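Local coordinates for protein Csm3 (Thermoplasma volcanium, PDB 6AE2) that probably binds CRISPR RNA as a RAMP-family subunit of the type III-A Csm effector complex and is thought to act as an endonuclease, at residues Ile126-Phe131 with Lys179-Ile184; Ile30-Glu35 with Ile222-Pro227; Asp103-Met108 with Ile194-Thr199; Ser81-Lys86 with Ser207-Asn212; Pro59-Lys64 with Leu75-Gly80. All blocks are in the same frame, centred on the assembly; numbering follows the deposited sequence.

Interaction 1 of 5, residues Ile126-Phe131 with Lys179-Ile184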
# COMPACT_ATOMS: atom_id res chain seq x y z
N ILE A 126 0.07 -19.97 -13.19
CA ILE A 126 -1.26 -19.64 -12.69
C ILE A 126 -1.10 -18.95 -11.34
O ILE A 126 -0.41 -19.46 -10.45
CB ILE A 126 -2.15 -20.89 -12.54
CG1 ILE A 126 -2.26 -21.66 -13.86
CG2 ILE A 126 -3.53 -20.50 -12.02
CD1 ILE A 126 -2.88 -23.03 -13.69
N ILE A 127 -1.74 -17.79 -11.20
CA ILE A 127 -1.94 -17.16 -9.90
C ILE A 127 -3.44 -17.22 -9.62
O ILE A 127 -4.23 -16.58 -10.32
CB ILE A 127 -1.41 -15.72 -9.86
CG1 ILE A 127 0.08 -15.69 -10.20
CG2 ILE A 127 -1.66 -15.12 -8.49
CD1 ILE A 127 0.70 -14.32 -10.06
N ARG A 128 -3.82 -17.99 -8.61
CA ARG A 128 -5.22 -18.21 -8.30
C ARG A 128 -5.75 -17.10 -7.39
O ARG A 128 -4.99 -16.31 -6.83
CB ARG A 128 -5.39 -19.58 -7.65
CG ARG A 128 -4.88 -20.71 -8.52
CD ARG A 128 -5.81 -21.90 -8.49
NE ARG A 128 -5.44 -22.87 -7.47
CZ ARG A 128 -5.20 -24.16 -7.72
NH1 ARG A 128 -5.32 -24.63 -8.96
NH2 ARG A 128 -4.86 -24.98 -6.74
N ASP A 129 -7.07 -17.05 -7.28
CA ASP A 129 -7.70 -16.11 -6.36
C ASP A 129 -7.25 -16.42 -4.93
O ASP A 129 -7.10 -17.58 -4.54
CB ASP A 129 -9.22 -16.19 -6.46
CG ASP A 129 -9.74 -15.80 -7.83
OD1 ASP A 129 -8.96 -15.23 -8.62
OD2 ASP A 129 -10.93 -16.06 -8.12
N ALA A 130 -7.01 -15.37 -4.16
CA ALA A 130 -6.59 -15.49 -2.77
C ALA A 130 -7.75 -15.14 -1.85
O ALA A 130 -8.47 -14.17 -2.09
CB ALA A 130 -5.39 -14.60 -2.48
N PHE A 131 -7.91 -15.92 -0.79
CA PHE A 131 -9.04 -15.76 0.11
C PHE A 131 -8.55 -15.52 1.53
O PHE A 131 -7.42 -15.85 1.89
CB PHE A 131 -9.95 -16.99 0.05
CG PHE A 131 -10.44 -17.29 -1.33
CD1 PHE A 131 -11.47 -16.54 -1.89
CD2 PHE A 131 -9.86 -18.29 -2.09
CE1 PHE A 131 -11.92 -16.80 -3.17
CE2 PHE A 131 -10.30 -18.56 -3.38
CZ PHE A 131 -11.33 -17.81 -3.92
N LYS A 179 -2.69 -19.86 -3.97
CA LYS A 179 -1.67 -20.70 -4.58
C LYS A 179 -1.15 -20.06 -5.86
O LYS A 179 -1.88 -19.38 -6.59
CB LYS A 179 -2.24 -22.09 -4.91
CG LYS A 179 -1.64 -23.23 -4.10
CD LYS A 179 -2.32 -24.55 -4.44
CE LYS A 179 -1.91 -25.66 -3.48
NZ LYS A 179 -2.54 -25.51 -2.14
N ILE A 180 0.14 -20.27 -6.12
CA ILE A 180 0.75 -19.97 -7.41
C ILE A 180 1.34 -21.26 -7.95
O ILE A 180 2.12 -21.93 -7.26
CB ILE A 180 1.83 -18.88 -7.30
CG1 ILE A 180 1.22 -17.53 -6.95
CG2 ILE A 180 2.63 -18.78 -8.60
CD1 ILE A 180 2.24 -16.41 -6.87
N ILE A 181 0.98 -21.61 -9.18
CA ILE A 181 1.42 -22.85 -9.81
C ILE A 181 2.28 -22.49 -11.01
O ILE A 181 1.83 -21.81 -11.94
CB ILE A 181 0.24 -23.73 -10.23
CG1 ILE A 181 -0.66 -24.02 -9.02
CG2 ILE A 181 0.74 -25.03 -10.83
CD1 ILE A 181 -2.09 -24.32 -9.38
N LEU A 182 3.53 -22.95 -10.98
CA LEU A 182 4.49 -22.74 -12.05
C LEU A 182 4.77 -24.09 -12.70
O LEU A 182 5.23 -25.02 -12.03
CB LEU A 182 5.78 -22.14 -11.49
CG LEU A 182 6.18 -20.73 -11.92
CD1 LEU A 182 7.42 -20.31 -11.16
CD2 LEU A 182 6.44 -20.69 -13.42
N SER A 183 4.48 -24.20 -13.99
CA SER A 183 4.72 -25.43 -14.74
C SER A 183 6.06 -25.34 -15.45
O SER A 183 6.34 -24.36 -16.14
CB SER A 183 3.60 -25.69 -15.74
OG SER A 183 2.36 -25.85 -15.06
N ILE A 184 6.89 -26.38 -15.29
CA ILE A 184 8.25 -26.40 -15.82
C ILE A 184 8.34 -27.50 -16.87
O ILE A 184 7.94 -28.64 -16.61
CB ILE A 184 9.29 -26.63 -14.70
CG1 ILE A 184 9.06 -25.66 -13.54
CG2 ILE A 184 10.70 -26.51 -15.26
CD1 ILE A 184 9.19 -24.21 -13.93
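Ile127 and Ile180 meet on adjacent antiparallel strands, 125-132 and 175-185, in the main sheet of this RAMP protein. They form a non-hydrogen-bonded pair whose side chains lie alongside each other and point the same way, with Ile127 CG1 3.9 Å from Ile180 CG1. In both residues CG1 is anti to the carbonyl carbon, and the two CD1 methyls therefore run out together. Beta-branched, wholly apolar residues suit this buried face, which also bears Leu182 under helix 190-205. Ile126 and Ile181 project from the other face and form the hydrogen-bonded pair: Ile126 N reaches Ile181 O at 2.8 Å and Ile181 N reaches Ile126 O at 2.9 Å. Arg128 N adds a bond to Lys179 O, 3.1 Å long. Beyond its backbone, the Arg128 chain bends at chi2 and chi3 and slants across Ile181, while Lys179 runs beside it in the same direction. Lys179 CD lies 3.5 Å from Arg128 NH2, whereas the like charges stay apart, Arg128 NH2 and Lys179 NZ at 5.2 Å; NZ makes a weak hydrogen bond to Asn33 OD1. The methyl CD1 of Ile181 sits over one face of the Arg128 guanidinium, near its rim and 3.3 Å from NH1.

Interaction 2 of 5, residues Ile30-Glu35 with Ile222-Pro227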
# COMPACT_ATOMS: atom_id res chain seq x y z
N ILE A 30 5.79 -26.28 -9.86
CA ILE A 30 6.26 -25.69 -8.61
C ILE A 30 5.07 -25.01 -7.96
O ILE A 30 4.43 -24.15 -8.57
CB ILE A 30 7.41 -24.70 -8.85
CG1 ILE A 30 8.64 -25.42 -9.43
CG2 ILE A 30 7.78 -24.00 -7.55
CD1 ILE A 30 9.61 -24.49 -10.12
N ILE A 31 4.77 -25.39 -6.73
CA ILE A 31 3.62 -24.88 -5.99
C ILE A 31 4.12 -23.91 -4.94
O ILE A 31 5.04 -24.23 -4.18
CB ILE A 31 2.80 -26.01 -5.36
CG1 ILE A 31 2.46 -27.09 -6.40
CG2 ILE A 31 1.53 -25.47 -4.74
CD1 ILE A 31 1.84 -26.54 -7.66
N TYR A 32 3.51 -22.72 -4.89
CA TYR A 32 3.80 -21.71 -3.89
C TYR A 32 2.52 -21.43 -3.11
O TYR A 32 1.50 -21.08 -3.70
CB TYR A 32 4.31 -20.41 -4.53
CG TYR A 32 5.70 -20.47 -5.12
CD1 TYR A 32 6.83 -20.41 -4.30
CD2 TYR A 32 5.89 -20.54 -6.49
CE1 TYR A 32 8.11 -20.45 -4.84
CE2 TYR A 32 7.16 -20.58 -7.04
CZ TYR A 32 8.27 -20.54 -6.21
OH TYR A 32 9.53 -20.57 -6.75
N ASN A 33 2.58 -21.58 -1.79
CA ASN A 33 1.47 -21.19 -0.92
C ASN A 33 1.68 -19.73 -0.54
O ASN A 33 2.31 -19.41 0.47
CB ASN A 33 1.38 -22.10 0.30
CG ASN A 33 0.79 -23.46 -0.03
OD1 ASN A 33 -0.28 -23.55 -0.63
ND2 ASN A 33 1.48 -24.52 0.36
N MET A 34 1.15 -18.84 -1.37
CA MET A 34 1.41 -17.41 -1.24
C MET A 34 0.51 -16.77 -0.19
O MET A 34 -0.66 -17.14 -0.05
CB MET A 34 1.21 -16.73 -2.60
CG MET A 34 1.00 -15.23 -2.55
SD MET A 34 0.61 -14.55 -4.17
CE MET A 34 -0.84 -15.51 -4.61
N GLU A 35 1.07 -15.82 0.55
CA GLU A 35 0.32 -15.02 1.51
C GLU A 35 0.43 -13.55 1.13
O GLU A 35 1.52 -13.08 0.76
CB GLU A 35 0.82 -15.23 2.94
CG GLU A 35 0.23 -14.24 3.95
CD GLU A 35 0.65 -14.54 5.38
OE1 GLU A 35 0.43 -15.68 5.84
OE2 GLU A 35 1.18 -13.63 6.04
N ILE A 222 3.79 -9.36 -0.02
CA ILE A 222 3.57 -10.68 -0.58
C ILE A 222 4.65 -11.62 -0.06
O ILE A 222 5.85 -11.29 -0.12
CB ILE A 222 3.56 -10.64 -2.12
CG1 ILE A 222 2.34 -9.88 -2.62
CG2 ILE A 222 3.60 -12.06 -2.69
CD1 ILE A 222 1.86 -10.28 -4.00
N THR A 223 4.24 -12.77 0.45
CA THR A 223 5.14 -13.77 1.00
C THR A 223 4.90 -15.09 0.29
O THR A 223 3.85 -15.73 0.48
CB THR A 223 4.94 -13.93 2.51
OG1 THR A 223 5.00 -12.65 3.14
CG2 THR A 223 6.03 -14.82 3.11
N LEU A 224 5.86 -15.50 -0.54
CA LEU A 224 5.88 -16.87 -1.04
C LEU A 224 6.53 -17.78 -0.01
O LEU A 224 7.51 -17.41 0.63
CB LEU A 224 6.65 -16.95 -2.36
CG LEU A 224 6.15 -16.13 -3.55
CD1 LEU A 224 6.99 -16.42 -4.79
CD2 LEU A 224 4.68 -16.43 -3.81
N GLY A 225 5.97 -18.97 0.14
CA GLY A 225 6.56 -19.97 1.01
C GLY A 225 7.77 -20.59 0.35
O GLY A 225 8.35 -20.05 -0.59
N GLU A 226 8.16 -21.74 0.86
CA GLU A 226 9.17 -22.49 0.14
C GLU A 226 8.52 -23.25 -1.02
O GLU A 226 7.39 -23.72 -0.88
CB GLU A 226 9.90 -23.47 1.06
CG GLU A 226 10.83 -22.80 2.07
CD GLU A 226 11.80 -21.83 1.43
OE1 GLU A 226 12.59 -22.26 0.56
OE2 GLU A 226 11.78 -20.63 1.79
N PRO A 227 9.19 -23.36 -2.16
CA PRO A 227 8.57 -24.03 -3.31
C PRO A 227 8.38 -25.52 -3.06
O PRO A 227 9.26 -26.20 -2.53
CB PRO A 227 9.56 -23.78 -4.45
CG PRO A 227 10.87 -23.52 -3.76
CD PRO A 227 10.52 -22.82 -2.48
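Glu35 and Thr223 share the two backbone hydrogen bonds between segments 30-35 and 222-227, an antiparallel pairing: Glu35 N to Thr223 O and Thr223 N to Glu35 O, each 2.8 Å. Weaker polar contacts accompany them, such as the CA-H of Met34 directed at Thr223 O (3.4 Å between CA and O). From Leu224 onward the segment 222-227 leaves the strand pattern, and side chains take over. Leu224 CD1 makes a CH-pi contact over the face of the Tyr32 ring, 4.2 Å from its centroid and 16° off the normal. The other branch, CD2, packs on Met34 CB at 3.7 Å, so one forked leucine serves two neighbours. Pro227, with no N-H to donate, contributes its ring: CB lies 3.6 Å from Ile30 CG2 and 3.7 Å from Tyr32 CE1. Strand 220-230 is the outermost of the sheet within this chain. Strand 26-38 separates it from strand 175-185, and helix 190-205 covers the Tyr32 and Leu224 side through Ile194 and Ile201.

Interaction 3 of 5, residues Asp103-Met108 with Ile194-Thr199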
# COMPACT_ATOMS: atom_id res chain seq x y z
N ASP A 103 11.82 -12.89 -24.29
CA ASP A 103 10.61 -12.37 -23.66
C ASP A 103 10.09 -13.41 -22.67
O ASP A 103 9.12 -14.13 -22.92
CB ASP A 103 9.57 -12.01 -24.71
CG ASP A 103 8.53 -11.03 -24.20
OD1 ASP A 103 8.54 -10.73 -22.99
OD2 ASP A 103 7.69 -10.58 -25.01
N ILE A 104 10.77 -13.49 -21.52
CA ILE A 104 10.33 -14.41 -20.48
C ILE A 104 9.01 -13.95 -19.87
O ILE A 104 8.22 -14.77 -19.41
CB ILE A 104 11.44 -14.56 -19.41
CG1 ILE A 104 11.04 -15.61 -18.37
CG2 ILE A 104 11.73 -13.21 -18.75
CD1 ILE A 104 12.22 -16.21 -17.64
N VAL A 105 8.76 -12.64 -19.87
CA VAL A 105 7.49 -12.12 -19.37
C VAL A 105 6.33 -12.70 -20.18
O VAL A 105 5.37 -13.24 -19.62
CB VAL A 105 7.48 -10.58 -19.40
CG1 VAL A 105 6.07 -10.05 -19.22
CG2 VAL A 105 8.41 -10.03 -18.33
N SER A 106 6.41 -12.59 -21.51
CA SER A 106 5.38 -13.16 -22.37
C SER A 106 5.31 -14.67 -22.19
O SER A 106 4.22 -15.24 -22.06
CB SER A 106 5.66 -12.81 -23.83
OG SER A 106 5.05 -11.59 -24.20
N LYS A 107 6.47 -15.34 -22.17
CA LYS A 107 6.48 -16.80 -22.08
C LYS A 107 5.85 -17.29 -20.78
O LYS A 107 5.24 -18.37 -20.76
CB LYS A 107 7.91 -17.32 -22.20
CG LYS A 107 8.00 -18.75 -22.70
CD LYS A 107 7.21 -18.94 -23.98
CE LYS A 107 7.27 -20.38 -24.47
NZ LYS A 107 7.93 -20.49 -25.80
N MET A 108 5.97 -16.53 -19.70
CA MET A 108 5.38 -16.91 -18.42
C MET A 108 3.93 -16.47 -18.31
O MET A 108 3.03 -17.29 -18.10
CB MET A 108 6.21 -16.32 -17.27
CG MET A 108 7.40 -17.16 -16.86
SD MET A 108 8.08 -16.64 -15.28
CE MET A 108 6.76 -17.10 -14.17
N ILE A 194 11.61 -18.24 -11.98
CA ILE A 194 11.41 -17.87 -10.58
C ILE A 194 11.91 -16.45 -10.34
O ILE A 194 11.23 -15.64 -9.70
CB ILE A 194 12.12 -18.88 -9.65
CG1 ILE A 194 11.39 -20.22 -9.65
CG2 ILE A 194 12.23 -18.32 -8.24
CD1 ILE A 194 12.28 -21.39 -9.29
N LYS A 195 13.09 -16.13 -10.86
CA LYS A 195 13.65 -14.80 -10.68
C LYS A 195 12.73 -13.73 -11.28
O LYS A 195 12.46 -12.71 -10.64
CB LYS A 195 15.04 -14.72 -11.30
CG LYS A 195 15.50 -13.31 -11.65
CD LYS A 195 16.95 -13.29 -12.08
CE LYS A 195 17.42 -11.88 -12.39
NZ LYS A 195 18.30 -11.85 -13.60
N CYS A 196 12.23 -13.97 -12.50
CA CYS A 196 11.29 -13.02 -13.10
C CYS A 196 10.05 -12.87 -12.23
O CYS A 196 9.49 -11.77 -12.13
CB CYS A 196 10.91 -13.49 -14.50
SG CYS A 196 9.49 -12.64 -15.21
N LEU A 197 9.61 -13.95 -11.59
CA LEU A 197 8.46 -13.87 -10.69
C LEU A 197 8.82 -13.10 -9.42
O LEU A 197 8.03 -12.26 -8.95
CB LEU A 197 7.97 -15.28 -10.35
CG LEU A 197 6.79 -15.42 -9.37
CD1 LEU A 197 5.67 -14.44 -9.70
CD2 LEU A 197 6.28 -16.85 -9.36
N LYS A 198 10.00 -13.37 -8.85
CA LYS A 198 10.37 -12.74 -7.59
C LYS A 198 10.49 -11.23 -7.73
O LYS A 198 9.93 -10.47 -6.93
CB LYS A 198 11.69 -13.33 -7.08
CG LYS A 198 11.62 -14.81 -6.71
CD LYS A 198 11.44 -15.01 -5.22
CE LYS A 198 11.72 -16.46 -4.82
NZ LYS A 198 13.16 -16.80 -4.94
N THR A 199 11.22 -10.76 -8.75
CA THR A 199 11.41 -9.32 -8.90
C THR A 199 10.12 -8.61 -9.29
O THR A 199 9.94 -7.44 -8.96
CB THR A 199 12.50 -9.01 -9.93
OG1 THR A 199 11.95 -9.05 -11.25
CG2 THR A 199 13.64 -10.01 -9.83
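Cys196, on helix 190-205, is the point where that long helix of the RAMP domain meets the short helix 104-109. The axes of the segments 104-108 and 194-199 are nearly perpendicular, at 96°, and approach to 10.6 Å, so the contact is a small patch of buried apolar side chains. Its centre is Cys196 SG, which lies anti to the backbone N (chi1 167°) and reaches out between the side chains of the short helix. Ile104 CG2 and Val105 CG2 are each 4.2 Å from Cys196 SG, as is Met108 SD. A small, weakly polar thiol suits a place where three bulkier groups converge. Met108, long and flexible, turns at its thioether and brings CE to 4.4 Å from Leu197 CB, one residue further along the partner helix. The start of the short helix is secured by Asp103 at the N-cap, whose OD1 accepts from Ser106 N (3.2 Å) while OD2 accepts from Ser106 OG (2.9 Å). Both donors come from above the carboxylate plane. Aspartate suits this position because its negative charge also probably interacts well with the helix dipole. Around the patch, Val105 rests on Arg88 and Leu91 of helix 80-93, and Thr199 of helix 190-205 packs on Tyr235 of the second subunit.

Interaction 4 of 5, residues Ser81-Lys86 with Ser207-Asn212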
# COMPACT_ATOMS: atom_id res chain seq x y z
N SER A 81 -6.43 -12.31 -11.26
CA SER A 81 -6.21 -11.40 -12.37
C SER A 81 -5.58 -10.09 -11.89
O SER A 81 -4.77 -9.49 -12.60
CB SER A 81 -7.52 -11.11 -13.09
OG SER A 81 -8.59 -11.86 -12.53
N SER A 82 -5.94 -9.65 -10.69
CA SER A 82 -5.40 -8.40 -10.16
C SER A 82 -3.91 -8.52 -9.89
O SER A 82 -3.12 -7.65 -10.28
CB SER A 82 -6.15 -8.00 -8.89
OG SER A 82 -7.50 -7.65 -9.19
N ILE A 83 -3.49 -9.61 -9.23
CA ILE A 83 -2.08 -9.80 -8.93
C ILE A 83 -1.29 -10.01 -10.22
O ILE A 83 -0.28 -9.33 -10.46
CB ILE A 83 -1.89 -10.98 -7.96
CG1 ILE A 83 -2.74 -10.81 -6.71
CG2 ILE A 83 -0.42 -11.13 -7.58
CD1 ILE A 83 -3.19 -12.12 -6.11
N LYS A 84 -1.74 -10.95 -11.05
CA LYS A 84 -1.02 -11.26 -12.28
C LYS A 84 -0.98 -10.06 -13.22
O LYS A 84 0.07 -9.75 -13.80
CB LYS A 84 -1.66 -12.46 -12.96
CG LYS A 84 -0.75 -13.17 -13.95
CD LYS A 84 -1.51 -14.22 -14.75
CE LYS A 84 -0.60 -14.89 -15.77
NZ LYS A 84 -1.35 -15.83 -16.65
N GLY A 85 -2.11 -9.38 -13.38
CA GLY A 85 -2.15 -8.22 -14.26
C GLY A 85 -1.27 -7.09 -13.76
O GLY A 85 -0.61 -6.41 -14.56
N LYS A 86 -1.23 -6.88 -12.45
CA LYS A 86 -0.41 -5.81 -11.90
C LYS A 86 1.08 -6.14 -12.01
O LYS A 86 1.88 -5.30 -12.42
CB LYS A 86 -0.79 -5.53 -10.45
CG LYS A 86 -0.08 -4.33 -9.84
CD LYS A 86 -0.14 -3.14 -10.78
CE LYS A 86 0.57 -1.93 -10.20
NZ LYS A 86 -0.22 -0.68 -10.39
N SER A 207 4.85 -0.56 -5.21
CA SER A 207 3.68 -0.02 -5.89
C SER A 207 2.44 -0.39 -5.08
O SER A 207 2.46 -0.34 -3.85
CB SER A 207 3.59 -0.55 -7.32
OG SER A 207 2.72 0.26 -8.10
N TYR A 208 1.37 -0.78 -5.77
CA TYR A 208 0.10 -1.01 -5.08
C TYR A 208 -0.78 -1.94 -5.89
O TYR A 208 -0.66 -2.04 -7.12
CB TYR A 208 -0.62 0.31 -4.82
CG TYR A 208 -1.01 1.04 -6.09
CD1 TYR A 208 -0.13 1.89 -6.74
CD2 TYR A 208 -2.28 0.87 -6.65
CE1 TYR A 208 -0.48 2.55 -7.90
CE2 TYR A 208 -2.64 1.53 -7.81
CZ TYR A 208 -1.74 2.36 -8.43
OH TYR A 208 -2.11 3.02 -9.58
N LEU A 209 -1.69 -2.61 -5.19
CA LEU A 209 -2.77 -3.38 -5.79
C LEU A 209 -4.06 -2.57 -5.78
O LEU A 209 -4.29 -1.75 -4.88
CB LEU A 209 -2.99 -4.70 -5.05
CG LEU A 209 -2.14 -5.92 -5.41
CD1 LEU A 209 -2.50 -7.09 -4.50
CD2 LEU A 209 -2.33 -6.28 -6.87
N GLY A 210 -4.91 -2.81 -6.78
CA GLY A 210 -6.19 -2.15 -6.83
C GLY A 210 -6.10 -0.71 -7.31
O GLY A 210 -5.16 -0.32 -8.02
N GLY A 211 -7.09 0.08 -6.90
CA GLY A 211 -7.20 1.46 -7.31
C GLY A 211 -6.82 2.43 -6.21
O GLY A 211 -6.62 2.07 -5.05
N ASN A 212 -6.74 3.71 -6.60
CA ASN A 212 -6.45 4.82 -5.69
C ASN A 212 -5.07 4.68 -5.04
O ASN A 212 -4.87 5.09 -3.90
CB ASN A 212 -7.54 4.96 -4.62
CG ASN A 212 -8.88 5.34 -5.21
OD1 ASN A 212 -9.07 6.46 -5.68
ND2 ASN A 212 -9.82 4.40 -5.20
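Lys86 NZ stands over one face of the Tyr208 ring in a cation-pi contact, 4.1 Å from the ring centroid and 17° off the normal, displaced toward the rim. Two oxygens lie near the same ammonium group, Tyr208 O at 3.6 Å and Ser207 OG at 3.8 Å from NZ; neither is close enough to count as a hydrogen bond, but both probably favour the positive charge. The lysine gets there by a bend at chi2 (48°), after which its methylenes follow the carbonyl of Tyr208, with CE 3.3 Å from Tyr208 O. Tyr208 sets out from its backbone away from the helix, and a first torsion that sets CG between the backbone N and the carbonyl carbon turns the ring back over the lysine. Segment 207-212 leads from helix 190-205 into a glycine-rich loop, a hallmark of RAMP proteins that probably helps to bind RNA. Gly210 O lies at the edge of the Tyr208 ring, in its plane. Leu209 supplies the apolar part of the contact: one methyl, CD2, sits 3.8 Å from Ser82 O and 4.0 Å from Lys86 CB, while the other, CD1, approaches Ile83 CG1 at 4.3 Å. Leu204 of helix 190-205 touches both Lys86 and Leu209. Arg128 of the second subunit donates a hydrogen bond through NH1 to Ser207 O, and Ile126 of that subunit packs on Tyr208.

Interaction 5 of 5, residues Pro59-Lys64 with Leu75-Gly80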
# COMPACT_ATOMS: atom_id res chain seq x y z
N PRO A 59 -18.01 -0.36 -3.47
CA PRO A 59 -17.59 -1.48 -2.62
C PRO A 59 -16.47 -2.28 -3.25
O PRO A 59 -16.20 -2.19 -4.45
CB PRO A 59 -18.87 -2.31 -2.50
CG PRO A 59 -19.55 -2.10 -3.81
CD PRO A 59 -19.22 -0.69 -4.25
N VAL A 60 -15.82 -3.08 -2.42
CA VAL A 60 -14.77 -3.97 -2.89
C VAL A 60 -15.41 -5.29 -3.31
O VAL A 60 -16.51 -5.64 -2.89
CB VAL A 60 -13.68 -4.20 -1.83
CG1 VAL A 60 -12.95 -2.90 -1.52
CG2 VAL A 60 -14.28 -4.78 -0.58
N ILE A 61 -14.70 -6.03 -4.16
CA ILE A 61 -15.21 -7.30 -4.67
C ILE A 61 -15.23 -8.32 -3.54
O ILE A 61 -14.28 -8.42 -2.75
CB ILE A 61 -14.38 -7.77 -5.87
CG1 ILE A 61 -15.11 -8.88 -6.63
CG2 ILE A 61 -12.98 -8.19 -5.46
CD1 ILE A 61 -14.52 -9.16 -8.00
N THR A 62 -16.33 -9.07 -3.44
CA THR A 62 -16.51 -10.02 -2.36
C THR A 62 -17.04 -11.35 -2.90
O THR A 62 -17.48 -11.45 -4.05
CB THR A 62 -17.48 -9.49 -1.29
OG1 THR A 62 -18.77 -9.27 -1.87
CG2 THR A 62 -16.97 -8.18 -0.70
N THR A 63 -16.97 -12.37 -2.05
CA THR A 63 -17.59 -13.66 -2.33
C THR A 63 -18.01 -14.28 -1.01
O THR A 63 -17.63 -13.83 0.07
CB THR A 63 -16.64 -14.59 -3.10
OG1 THR A 63 -17.36 -15.72 -3.58
CG2 THR A 63 -15.51 -15.06 -2.20
N LYS A 64 -18.82 -15.34 -1.10
CA LYS A 64 -19.37 -15.95 0.09
C LYS A 64 -18.32 -16.77 0.83
O LYS A 64 -17.62 -17.59 0.24
CB LYS A 64 -20.56 -16.84 -0.27
CG LYS A 64 -21.07 -17.67 0.90
CD LYS A 64 -22.29 -18.50 0.52
CE LYS A 64 -22.56 -19.59 1.56
NZ LYS A 64 -23.85 -20.29 1.33
N LEU A 75 -17.39 -11.60 1.94
CA LEU A 75 -16.14 -11.06 2.42
C LEU A 75 -15.20 -10.84 1.26
O LEU A 75 -15.34 -11.48 0.21
CB LEU A 75 -15.50 -11.99 3.46
CG LEU A 75 -16.02 -11.94 4.90
CD1 LEU A 75 -15.65 -13.23 5.63
CD2 LEU A 75 -15.46 -10.71 5.61
N PRO A 76 -14.22 -9.95 1.40
CA PRO A 76 -13.29 -9.68 0.29
C PRO A 76 -12.49 -10.90 -0.11
O PRO A 76 -12.24 -11.81 0.69
CB PRO A 76 -12.38 -8.59 0.86
CG PRO A 76 -13.19 -7.92 1.90
CD PRO A 76 -14.02 -9.01 2.52
N TYR A 77 -12.09 -10.92 -1.38
CA TYR A 77 -11.06 -11.81 -1.87
C TYR A 77 -10.24 -11.04 -2.90
O TYR A 77 -10.69 -10.02 -3.44
CB TYR A 77 -11.63 -13.10 -2.47
CG TYR A 77 -12.22 -12.96 -3.86
CD1 TYR A 77 -13.55 -12.61 -4.04
CD2 TYR A 77 -11.45 -13.21 -4.99
CE1 TYR A 77 -14.10 -12.49 -5.30
CE2 TYR A 77 -11.99 -13.09 -6.26
CZ TYR A 77 -13.32 -12.73 -6.41
OH TYR A 77 -13.86 -12.61 -7.66
N ILE A 78 -9.04 -11.53 -3.18
CA ILE A 78 -8.14 -10.87 -4.12
C ILE A 78 -8.14 -11.69 -5.41
O ILE A 78 -7.62 -12.82 -5.42
CB ILE A 78 -6.73 -10.71 -3.55
CG1 ILE A 78 -6.76 -9.83 -2.31
CG2 ILE A 78 -5.80 -10.11 -4.60
CD1 ILE A 78 -5.38 -9.43 -1.81
N PRO A 79 -8.70 -11.18 -6.50
CA PRO A 79 -8.70 -11.95 -7.75
C PRO A 79 -7.28 -12.17 -8.26
O PRO A 79 -6.42 -11.28 -8.17
CB PRO A 79 -9.51 -11.08 -8.71
CG PRO A 79 -10.22 -10.07 -7.85
CD PRO A 79 -9.38 -9.89 -6.64
N GLY A 80 -7.03 -13.37 -8.78
CA GLY A 80 -5.73 -13.66 -9.36
C GLY A 80 -5.40 -12.77 -10.54
O GLY A 80 -4.23 -12.48 -10.80
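Tyr77 crosses Thr63 at about a right angle where strands 62-67 and 71-78 pair as a beta hairpin. Its CB lies against Ala130 O of the next strand, and a chi1 of 77° swings the ring across to segment 59-64. There CD1 meets Thr63 CG2 at 3.6 Å. Further along, CE1 has Thr62 O near the ring plane at 3.8 Å and Ile61 CG1 at 4.0 Å. At the tip, the hydroxyl OH lies 3.5 Å from Ile61 CD1. A long aromatic side chain suits this place, spanning three successive residues of its partner. The hairpin itself is held by Thr63 and Leu75, with Thr63 N donating to Leu75 O and Leu75 N to Thr63 O, both at 2.9 Å. Pro76, which has no N-H, fits the non-hydrogen-bonded position opposite Thr62. The short segments 62-64 and 75-78 run 114° apart, a strong twist away from plain antiparallel. Strand 62-67 forms one border of the sheet within this chain, while strand 71-78 is flanked on its other side by strand 125-132, and Pro79 marks the N-cap from which helix 80-93 sets off.

In the fold
Interactions 5, 1 and 2 follow one another across the same antiparallel sheet. Interaction 5 joins interaction 1 through Ala130 N and Ile78 O, 2.9 Å apart, and through Asp129 OD1 and Gly80 N, 2.7 Å apart; interaction 1 joins interaction 2 through Ile180 O and Tyr32 N, 2.9 Å apart. Interactions 2 and 5 are on opposite sides of the chain's centre, their centres about 21 Å apart. Interactions 3 and 4 involve the helical layer. Leu182 CD2 of interaction 1 lies 3.7 Å from Met108 CE of interaction 3, while Ile83 of interaction 4 touches both Ile127 and Ile78. Interactions 3 and 4 both touch the second subunit, and interaction 4 includes part of the probable RNA-binding glycine-rich loop.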